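Local coordinates for protein Protease/Reverse transcriptase/ribonuclease H (Eastern chimpanzee simian foamy virus, PDB 7KSF) that probably carries out polyprotein cleavage, RNA- and DNA-templated DNA synthesis and degradation of RNA in RNA-DNA hybrids as a combined retroviral protease, reverse transcriptase and ribonuclease H, at residues I98-Q103 / H136-V141; L454-N459 / K504-A509; Y156-Q161 / S192-P197. The protein carries 1 engineered substitution. All coordinates share one frame; numbering follows the deposited sequence.

In the fold
Contact 2 is buried in the RNase H-like domain, whereas contact 1 is on the surface and contact 3 is partly buried. Contacts 1 and 3 both join mostly irregular chain, contact 1 also taking in the first turn of helix 102-112; segments 136-141 and 156-161 come from the same long loop between helices 117-129 and 171-184. Each depends on backbone hydrogen bonding: a two-bond antiparallel bridge in contact 1, one main-chain bond with a weak side-chain bond beside it in contact 3. Contact 2 sets helix 494-513 against strand 454-460 through aliphatic side chains. Its centre lies about 40 Å from that of contact 1, on the opposite side of the chain's centre.

Contact 1. Residues I98-Q103 / H136-V141; sequences ILVPLQ and HWENQV
Leu-99 and Trp-137 face each other as a single antiparallel bridge, a non-hydrogen-bonded pair with their CA atoms 4.5 Å apart. The two bonds flank it: Glu-138 N gives to Ile-98 O at 2.8 Å, nearly straight at 167°, and Val-100 N gives to His-136 O at the same length. Leu-99 has CG anti to its backbone N (chi1 -177°), and from there CD1 extends over the indole of Trp-137, 4.3 Å from the plane and over its centre, while Ile-98 O lies near the ring plane at the edge by CE3. Glu-138 reaches out as an extended chain, and its carboxylate lies across Ile-98, with OE2 3.4 Å from CG2 of Ile-98 and OE1 close to CD1. That same OE1 forms a salt bridge with Arg-207, so the charged end has a partner beyond this apolar neighbour. Val-100 CG1 meets Glu-138 CG at 3.7 Å. On His-136, Leu-102 CD2 comes in obliquely, 3.5 Å from ND1, and ring atom NE2 is hydrogen-bonded to Asp-131 O. Gln-140 OE1 takes two N-H groups, from His-136 and Trp-137, and so ties the bridged segment to the type II turn of Trp-137 to Gln-140. The whole is an isolated beta bridge beside a turn, joining the chain that leads into helix 102-112 to the loop that follows helix 117-129.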
loop_
_atom_site.group_PDB
_atom_site.type_symbol
_atom_site.label_atom_id
_atom_site.label_comp_id
_atom_site.label_asym_id
_atom_site.label_seq_id
_atom_site.Cartn_x
_atom_site.Cartn_y
_atom_site.Cartn_z
ATOM N N ILE A 98 -4.783 22.672 -7.220
ATOM C CA ILE A 98 -3.401 22.262 -7.001
ATOM C C ILE A 98 -2.973 21.333 -8.127
ATOM O O ILE A 98 -3.684 20.378 -8.460
ATOM C CB ILE A 98 -3.228 21.578 -5.635
ATOM C CG1 ILE A 98 -3.599 22.534 -4.504
ATOM C CG2 ILE A 98 -1.802 21.071 -5.469
ATOM C CD1 ILE A 98 -3.494 21.909 -3.136
ATOM N N LEU A 99 -1.806 21.606 -8.699
ATOM C CA LEU A 99 -1.207 20.745 -9.706
ATOM C C LEU A 99 -0.310 19.725 -9.017
ATOM O O LEU A 99 0.531 20.088 -8.189
ATOM C CB LEU A 99 -0.410 21.584 -10.702
ATOM C CG LEU A 99 0.258 20.889 -11.884
ATOM C CD1 LEU A 99 -0.781 20.306 -12.826
ATOM C CD2 LEU A 99 1.138 21.892 -12.603
ATOM N N VAL A 100 -0.498 18.450 -9.347
ATOM C CA VAL A 100 0.246 17.378 -8.692
ATOM C C VAL A 100 1.679 17.377 -9.219
ATOM O O VAL A 100 1.925 17.833 -10.346
ATOM C CB VAL A 100 -0.433 16.012 -8.904
ATOM C CG1 VAL A 100 -1.936 16.120 -8.675
ATOM C CG2 VAL A 100 -0.136 15.460 -10.289
ATOM N N PRO A 101 2.655 16.912 -8.441
ATOM C CA PRO A 101 4.022 16.803 -8.967
ATOM C C PRO A 101 4.162 15.641 -9.938
ATOM O O PRO A 101 4.713 14.590 -9.598
ATOM C CB PRO A 101 4.868 16.589 -7.707
ATOM C CG PRO A 101 3.930 15.960 -6.735
ATOM C CD PRO A 101 2.582 16.563 -7.010
ATOM N N LEU A 102 3.666 15.827 -11.160
ATOM C CA LEU A 102 3.615 14.718 -12.108
ATOM C C LEU A 102 5.004 14.311 -12.588
ATOM O O LEU A 102 5.214 13.144 -12.938
ATOM C CB LEU A 102 2.722 15.083 -13.288
ATOM C CG LEU A 102 2.466 13.986 -14.323
ATOM C CD1 LEU A 102 1.877 12.744 -13.671
ATOM C CD2 LEU A 102 1.549 14.499 -15.413
ATOM N N GLN A 103 5.958 15.242 -12.607
ATOM C CA GLN A 103 7.304 14.910 -13.069
ATOM C C GLN A 103 8.074 14.109 -12.031
ATOM O O GLN A 103 8.866 13.229 -12.385
ATOM C CB GLN A 103 8.068 16.179 -13.443
ATOM C CG GLN A 103 7.638 16.774 -14.773
ATOM C CD GLN A 103 7.752 15.784 -15.922
ATOM O OE1 GLN A 103 8.570 14.864 -15.892
ATOM N NE2 GLN A 103 6.924 15.970 -16.945
ATOM N N HIS A 136 -3.426 15.124 -13.433
ATOM C CA HIS A 136 -2.619 16.333 -13.354
ATOM C C HIS A 136 -2.988 17.219 -12.174
ATOM O O HIS A 136 -2.098 17.767 -11.518
ATOM C CB HIS A 136 -2.751 17.134 -14.652
ATOM C CG HIS A 136 -2.322 16.383 -15.871
ATOM N ND1 HIS A 136 -1.090 16.564 -16.459
ATOM C CD2 HIS A 136 -2.960 15.444 -16.610
ATOM C CE1 HIS A 136 -0.987 15.771 -17.511
ATOM N NE2 HIS A 136 -2.107 15.082 -17.626
ATOM N N TRP A 137 -4.277 17.376 -11.889
ATOM C CA TRP A 137 -4.731 18.210 -10.787
ATOM C C TRP A 137 -5.131 17.338 -9.606
ATOM O O TRP A 137 -5.600 16.209 -9.788
ATOM C CB TRP A 137 -5.916 19.081 -11.204
ATOM C CG TRP A 137 -5.648 19.922 -12.406
ATOM C CD1 TRP A 137 -5.914 19.603 -13.704
ATOM C CD2 TRP A 137 -5.055 21.221 -12.423
ATOM N NE1 TRP A 137 -5.524 20.625 -14.531
ATOM C CE2 TRP A 137 -4.989 21.632 -13.767
ATOM C CE3 TRP A 137 -4.568 22.076 -11.430
ATOM C CZ2 TRP A 137 -4.461 22.863 -14.147
ATOM C CZ3 TRP A 137 -4.046 23.295 -11.808
ATOM C CH2 TRP A 137 -3.994 23.677 -13.150
ATOM N N GLU A 138 -4.936 17.859 -8.400
ATOM C CA GLU A 138 -5.474 17.191 -7.226
ATOM C C GLU A 138 -6.997 17.225 -7.271
ATOM O O GLU A 138 -7.598 18.203 -7.730
ATOM C CB GLU A 138 -4.965 17.852 -5.945
ATOM C CG GLU A 138 -3.471 17.685 -5.699
ATOM C CD GLU A 138 -3.071 18.065 -4.283
ATOM O OE1 GLU A 138 -3.970 18.358 -3.470
ATOM O OE2 GLU A 138 -1.857 18.068 -3.985
ATOM N N ASN A 139 -7.623 16.250 -6.877
ATOM C CA ASN A 139 -9.078 16.079 -6.874
ATOM C C ASN A 139 -9.662 16.080 -8.283
ATOM O O ASN A 139 -10.872 16.264 -8.457
ATOM C CB ASN A 139 -9.757 17.145 -6.012
ATOM C CG ASN A 139 -9.070 17.332 -4.679
ATOM O OD1 ASN A 139 -8.739 18.450 -4.287
ATOM N ND2 ASN A 139 -8.838 16.230 -3.976
ATOM N N GLN A 140 -8.819 15.881 -9.290
ATOM C CA GLN A 140 -9.283 15.789 -10.667
ATOM C C GLN A 140 -9.978 14.454 -10.903
ATOM O O GLN A 140 -9.465 13.395 -10.532
ATOM C CB GLN A 140 -8.105 15.948 -11.627
ATOM C CG GLN A 140 -8.339 15.377 -13.006
ATOM C CD GLN A 140 -7.094 15.425 -13.864
ATOM O OE1 GLN A 140 -6.034 15.865 -13.416
ATOM N NE2 GLN A 140 -7.214 14.970 -15.103
ATOM N N VAL A 141 -11.161 14.509 -11.517
ATOM C CA VAL A 141 -11.936 13.320 -11.839
ATOM C C VAL A 141 -12.299 13.353 -13.317
ATOM O O VAL A 141 -12.284 14.403 -13.962
ATOM C CB VAL A 141 -13.215 13.190 -10.982
ATOM C CG1 VAL A 141 -12.872 13.237 -9.506
ATOM C CG2 VAL A 141 -14.205 14.285 -11.341
#

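Contact 2. Residues L454-N459 / K504-A509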
loop_
_atom_site.group_PDB
_atom_site.type_symbol
_atom_site.label_atom_id
_atom_site.label_comp_id
_atom_site.label_asym_id
_atom_site.label_seq_id
_atom_site.Cartn_x
_atom_site.Cartn_y
_atom_site.Cartn_z
ATOM N N LEU A 454 -11.086 -26.955 8.599
ATOM C CA LEU A 454 -9.855 -26.208 8.821
ATOM C C LEU A 454 -10.072 -25.196 9.941
ATOM O O LEU A 454 -10.899 -24.288 9.812
ATOM C CB LEU A 454 -9.415 -25.510 7.534
ATOM C CG LEU A 454 -7.917 -25.408 7.234
ATOM C CD1 LEU A 454 -7.700 -24.795 5.861
ATOM C CD2 LEU A 454 -7.182 -24.608 8.298
ATOM N N VAL A 455 -9.322 -25.351 11.033
ATOM C CA VAL A 455 -9.398 -24.454 12.182
ATOM C C VAL A 455 -8.194 -23.525 12.158
ATOM O O VAL A 455 -7.051 -23.981 12.024
ATOM C CB VAL A 455 -9.454 -25.241 13.504
ATOM C CG1 VAL A 455 -9.180 -24.318 14.683
ATOM C CG2 VAL A 455 -10.804 -25.916 13.653
ATOM N N ILE A 456 -8.445 -22.226 12.295
ATOM C CA ILE A 456 -7.401 -21.210 12.263
ATOM C C ILE A 456 -7.524 -20.351 13.511
ATOM O O ILE A 456 -8.560 -19.709 13.723
ATOM C CB ILE A 456 -7.488 -20.335 11.003
ATOM C CG1 ILE A 456 -7.542 -21.204 9.748
ATOM C CG2 ILE A 456 -6.306 -19.389 10.934
ATOM C CD1 ILE A 456 -7.756 -20.412 8.484
ATOM N N LYS A 457 -6.476 -20.334 14.327
ATOM C CA LYS A 457 -6.414 -19.474 15.501
ATOM C C LYS A 457 -5.513 -18.288 15.194
ATOM O O LYS A 457 -4.360 -18.465 14.787
ATOM C CB LYS A 457 -5.904 -20.249 16.718
ATOM C CG LYS A 457 -6.834 -21.365 17.173
ATOM C CD LYS A 457 -6.343 -22.000 18.466
ATOM C CE LYS A 457 -7.358 -22.980 19.026
ATOM N NZ LYS A 457 -6.919 -23.519 20.343
ATOM N N VAL A 458 -6.040 -17.079 15.379
ATOM C CA VAL A 458 -5.376 -15.859 14.935
ATOM C C VAL A 458 -5.223 -14.906 16.114
ATOM O O VAL A 458 -6.203 -14.592 16.803
ATOM C CB VAL A 458 -6.152 -15.175 13.793
ATOM C CG1 VAL A 458 -5.412 -13.936 13.325
ATOM C CG2 VAL A 458 -6.352 -16.141 12.639
ATOM N N ASN A 459 -3.994 -14.456 16.340
ATOM C CA ASN A 459 -3.680 -13.392 17.281
ATOM C C ASN A 459 -2.560 -12.564 16.664
ATOM O O ASN A 459 -1.918 -12.982 15.696
ATOM C CB ASN A 459 -3.278 -13.954 18.653
ATOM C CG ASN A 459 -3.589 -13.001 19.792
ATOM O OD1 ASN A 459 -3.635 -11.786 19.604
ATOM N ND2 ASN A 459 -3.805 -13.550 20.981
ATOM N N LYS A 504 -4.423 -12.108 5.479
ATOM C CA LYS A 504 -3.302 -12.887 4.973
ATOM C C LYS A 504 -3.403 -14.360 5.344
ATOM O O LYS A 504 -2.726 -15.188 4.725
ATOM C CB LYS A 504 -1.984 -12.310 5.489
ATOM N N ALA A 505 -4.233 -14.712 6.328
ATOM C CA ALA A 505 -4.341 -16.096 6.770
ATOM C C ALA A 505 -5.381 -16.885 5.989
ATOM O O ALA A 505 -5.184 -18.079 5.735
ATOM C CB ALA A 505 -4.675 -16.150 8.262
ATOM N N LEU A 506 -6.491 -16.245 5.611
ATOM C CA LEU A 506 -7.505 -16.910 4.803
ATOM C C LEU A 506 -7.046 -17.134 3.372
ATOM O O LEU A 506 -7.625 -17.974 2.673
ATOM C CB LEU A 506 -8.800 -16.095 4.816
ATOM C CG LEU A 506 -9.383 -15.834 6.206
ATOM C CD1 LEU A 506 -10.684 -15.052 6.112
ATOM C CD2 LEU A 506 -9.592 -17.144 6.944
ATOM N N ILE A 507 -6.025 -16.401 2.924
ATOM C CA ILE A 507 -5.460 -16.637 1.596
ATOM C C ILE A 507 -4.845 -18.029 1.527
ATOM O O ILE A 507 -5.206 -18.848 0.676
ATOM C CB ILE A 507 -4.420 -15.559 1.251
ATOM C CG1 ILE A 507 -5.061 -14.174 1.213
ATOM C CG2 ILE A 507 -3.750 -15.876 -0.078
ATOM C CD1 ILE A 507 -4.052 -13.043 1.205
ATOM N N LYS A 508 -3.908 -18.315 2.435
ATOM C CA LYS A 508 -3.258 -19.620 2.439
ATOM C C LYS A 508 -4.227 -20.726 2.831
ATOM O O LYS A 508 -4.024 -21.889 2.463
ATOM C CB LYS A 508 -2.059 -19.601 3.389
ATOM C CG LYS A 508 -0.960 -20.584 3.025
ATOM C CD LYS A 508 0.280 -20.337 3.867
ATOM C CE LYS A 508 1.479 -21.106 3.341
ATOM N NZ LYS A 508 2.705 -20.801 4.131
ATOM N N ALA A 509 -5.288 -20.382 3.566
ATOM C CA ALA A 509 -6.290 -21.372 3.943
ATOM C C ALA A 509 -7.041 -21.913 2.732
ATOM O O ALA A 509 -7.467 -23.074 2.737
ATOM C CB ALA A 509 -7.273 -20.770 4.944
#
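Ile-456 and Ala-509 meet without any ring between them: the flat group here is a peptide, the carbonyl of Ala-509, whose O has Leu-454 CD1 at 3.6 Å. The remaining close contacts are between aliphatic side chains. Ile-456 does most of the reaching. Its CG1 is anti to the carbonyl carbon (chi1 -52°), and the chain then runs out in an extended form, so that CD1 is the atom that arrives at the helix. There CD1 lies 3.6 Å from Ala-509 CB and 4.1 Å from Leu-506 CD2, the leucine chain crossing it obliquely. Leu-454 CD1 also approaches Ala-509 CB, at 4.2 Å, and this one methyl is therefore touched by two strand side chains. A turn earlier, Ala-505 has its CB directed at the strand and presents little bulk, with its CA 8.1 Å from that of Ile-456. This is the helix-on-sheet packing of the RNase H-like fold, in a five-stranded mixed sheet of order 3-2-1-4-5. Helix 494-513 links strand 477-484 to strand 518-522 and lies over the first strand, 454-460; the local axes come within 10.4 Å and run nearly antiparallel, 160° apart. Neighbouring strands complete the hydrophobic layer: Tyr-469 touches both Leu-454 and Ile-456, and Ile-518 touches Ile-456 and Ala-509. On the far side of the strand, Lys-457 makes a cation-pi contact with Tyr-470.

Contact 3. Residues Y156-Q161 / S192-P197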
loop_
_atom_site.group_PDB
_atom_site.type_symbol
_atom_site.label_atom_id
_atom_site.label_comp_id
_atom_site.label_asym_id
_atom_site.label_seq_id
_atom_site.Cartn_x
_atom_site.Cartn_y
_atom_site.Cartn_z
ATOM N N TYR A 156 -38.427 2.127 1.845
ATOM C CA TYR A 156 -38.379 2.817 3.126
ATOM C C TYR A 156 -37.073 3.586 3.238
ATOM O O TYR A 156 -36.022 2.966 3.457
ATOM C CB TYR A 156 -38.510 1.819 4.276
ATOM C CG TYR A 156 -39.729 0.926 4.185
ATOM C CD1 TYR A 156 -39.661 -0.312 3.564
ATOM C CD2 TYR A 156 -40.948 1.324 4.720
ATOM C CE1 TYR A 156 -40.769 -1.132 3.476
ATOM C CE2 TYR A 156 -42.065 0.514 4.638
ATOM C CZ TYR A 156 -41.968 -0.714 4.013
ATOM O OH TYR A 156 -43.076 -1.524 3.928
ATOM N N PRO A 157 -37.080 4.908 3.113
ATOM C CA PRO A 157 -35.827 5.668 3.130
ATOM C C PRO A 157 -35.260 5.763 4.536
ATOM O O PRO A 157 -35.991 5.591 5.522
ATOM C CB PRO A 157 -36.250 7.047 2.607
ATOM C CG PRO A 157 -37.672 7.167 3.013
ATOM C CD PRO A 157 -38.252 5.782 2.924
ATOM N N PRO A 158 -33.968 6.036 4.665
ATOM C CA PRO A 158 -33.353 6.166 5.989
ATOM C C PRO A 158 -33.622 7.543 6.587
ATOM O O PRO A 158 -34.201 8.426 5.957
ATOM C CB PRO A 158 -31.868 5.959 5.701
ATOM C CG PRO A 158 -31.699 6.495 4.326
ATOM C CD PRO A 158 -32.969 6.148 3.586
ATOM N N ARG A 159 -33.168 7.719 7.852
ATOM C CA ARG A 159 -33.422 8.964 8.563
ATOM C C ARG A 159 -32.222 9.895 8.487
ATOM O O ARG A 159 -31.075 9.444 8.595
ATOM C CB ARG A 159 -33.764 8.688 10.032
ATOM C CG ARG A 159 -32.757 7.819 10.776
ATOM C CD ARG A 159 -33.150 7.639 12.239
ATOM N NE ARG A 159 -34.423 6.938 12.399
ATOM C CZ ARG A 159 -34.538 5.635 12.634
ATOM N NH1 ARG A 159 -33.452 4.878 12.740
ATOM N NH2 ARG A 159 -35.738 5.084 12.763
ATOM N N PRO A 160 -32.462 11.191 8.298
ATOM C CA PRO A 160 -31.350 12.143 8.201
ATOM C C PRO A 160 -30.578 12.246 9.507
ATOM O O PRO A 160 -31.155 12.297 10.595
ATOM C CB PRO A 160 -32.042 13.466 7.853
ATOM C CG PRO A 160 -33.466 13.281 8.281
ATOM C CD PRO A 160 -33.770 11.833 8.085
ATOM N N GLN A 161 -29.256 12.280 9.383
ATOM C CA GLN A 161 -28.380 12.401 10.538
ATOM C C GLN A 161 -28.020 13.860 10.767
ATOM O O GLN A 161 -27.731 14.598 9.820
ATOM C CB GLN A 161 -27.111 11.575 10.340
ATOM C CG GLN A 161 -27.320 10.079 10.467
ATOM C CD GLN A 161 -27.529 9.646 11.906
ATOM O OE1 GLN A 161 -27.019 10.276 12.835
ATOM N NE2 GLN A 161 -28.284 8.572 12.096
ATOM N N SER A 192 -32.263 18.136 0.648
ATOM C CA SER A 192 -32.720 16.759 0.548
ATOM C C SER A 192 -33.303 16.337 1.885
ATOM O O SER A 192 -33.174 17.037 2.892
ATOM C CB SER A 192 -31.580 15.829 0.130
ATOM O OG SER A 192 -31.855 14.484 0.485
ATOM N N THR A 193 -33.958 15.177 1.870
ATOM C CA THR A 193 -34.494 14.608 3.100
ATOM C C THR A 193 -33.397 13.948 3.926
ATOM O O THR A 193 -33.358 14.110 5.150
ATOM C CB THR A 193 -35.593 13.597 2.769
ATOM O OG1 THR A 193 -36.587 14.221 1.946
ATOM C CG2 THR A 193 -36.242 13.073 4.042
ATOM N N MET A 194 -32.497 13.217 3.275
ATOM C CA MET A 194 -31.441 12.487 3.960
ATOM C C MET A 194 -30.225 13.378 4.172
ATOM O O MET A 194 -29.917 14.239 3.346
ATOM C CB MET A 194 -31.042 11.247 3.158
ATOM C CG MET A 194 -29.980 10.392 3.825
ATOM S SD MET A 194 -30.444 9.971 5.516
ATOM C CE MET A 194 -29.025 9.014 6.046
ATOM N N ASN A 195 -29.538 13.168 5.291
ATOM C CA ASN A 195 -28.276 13.833 5.570
ATOM C C ASN A 195 -27.304 12.821 6.151
ATOM O O ASN A 195 -27.697 11.944 6.925
ATOM C CB ASN A 195 -28.450 14.998 6.546
ATOM C CG ASN A 195 -27.235 15.895 6.596
ATOM O OD1 ASN A 195 -27.161 16.890 5.879
ATOM N ND2 ASN A 195 -26.270 15.546 7.440
ATOM N N THR A 196 -26.032 12.952 5.780
ATOM C CA THR A 196 -24.992 12.014 6.160
ATOM C C THR A 196 -23.906 12.715 6.966
ATOM O O THR A 196 -23.473 13.811 6.593
ATOM C CB THR A 196 -24.372 11.362 4.910
ATOM O OG1 THR A 196 -25.297 10.426 4.344
ATOM C CG2 THR A 196 -23.078 10.640 5.252
ATOM N N PRO A 197 -23.454 12.124 8.069
ATOM C CA PRO A 197 -22.361 12.737 8.828
ATOM C C PRO A 197 -21.067 12.716 8.034
ATOM O O PRO A 197 -20.801 11.795 7.257
ATOM C CB PRO A 197 -22.253 11.857 10.082
ATOM C CG PRO A 197 -23.535 11.093 10.137
ATOM C CD PRO A 197 -23.948 10.898 8.714
#
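The meeting of Pro-160 and Gln-161 with Met-194, Asn-195 and Pro-197 probably belongs to the fingers region of the reverse transcriptase, as in other enzymes of this family. Two extended, irregular segments cross at an oblique 53°, and no regular strand pairing forms. Pro-160 and Met-194 lie nearest, with CA atoms 4.3 Å apart. The main bond is Gln-161 N to Asn-195 O, 2.9 Å long and fairly straight at 166°, with the donor sitting well above the carbonyl plane. Asn-195 answers with its side chain: ND2 makes a weak bond to Gln-161 O, so the one residue grips both polar backbone atoms of the other. The Met-194 side chain packs against the proline-rich segment. Its CG is anti to the backbone N, and beyond the bend at chi2, 52°, SD lies 3.2 Å from Arg-159 O. The thioether crosses Pro-158 at about a right angle, SD 3.9 Å from its CG, and Val-217 of helix 215-218 also touches Met-194. The backbone N of Met-194 is held in an ST turn by Ser-192 OG, which is also hydrogen-bonded to Trp-264 O. CB and CG of Pro-160 both lie close to Thr-193 O. Farther on, Gln-161 crosses Pro-197 obliquely, its CB resting 3.6 Å from CG of that proline ring.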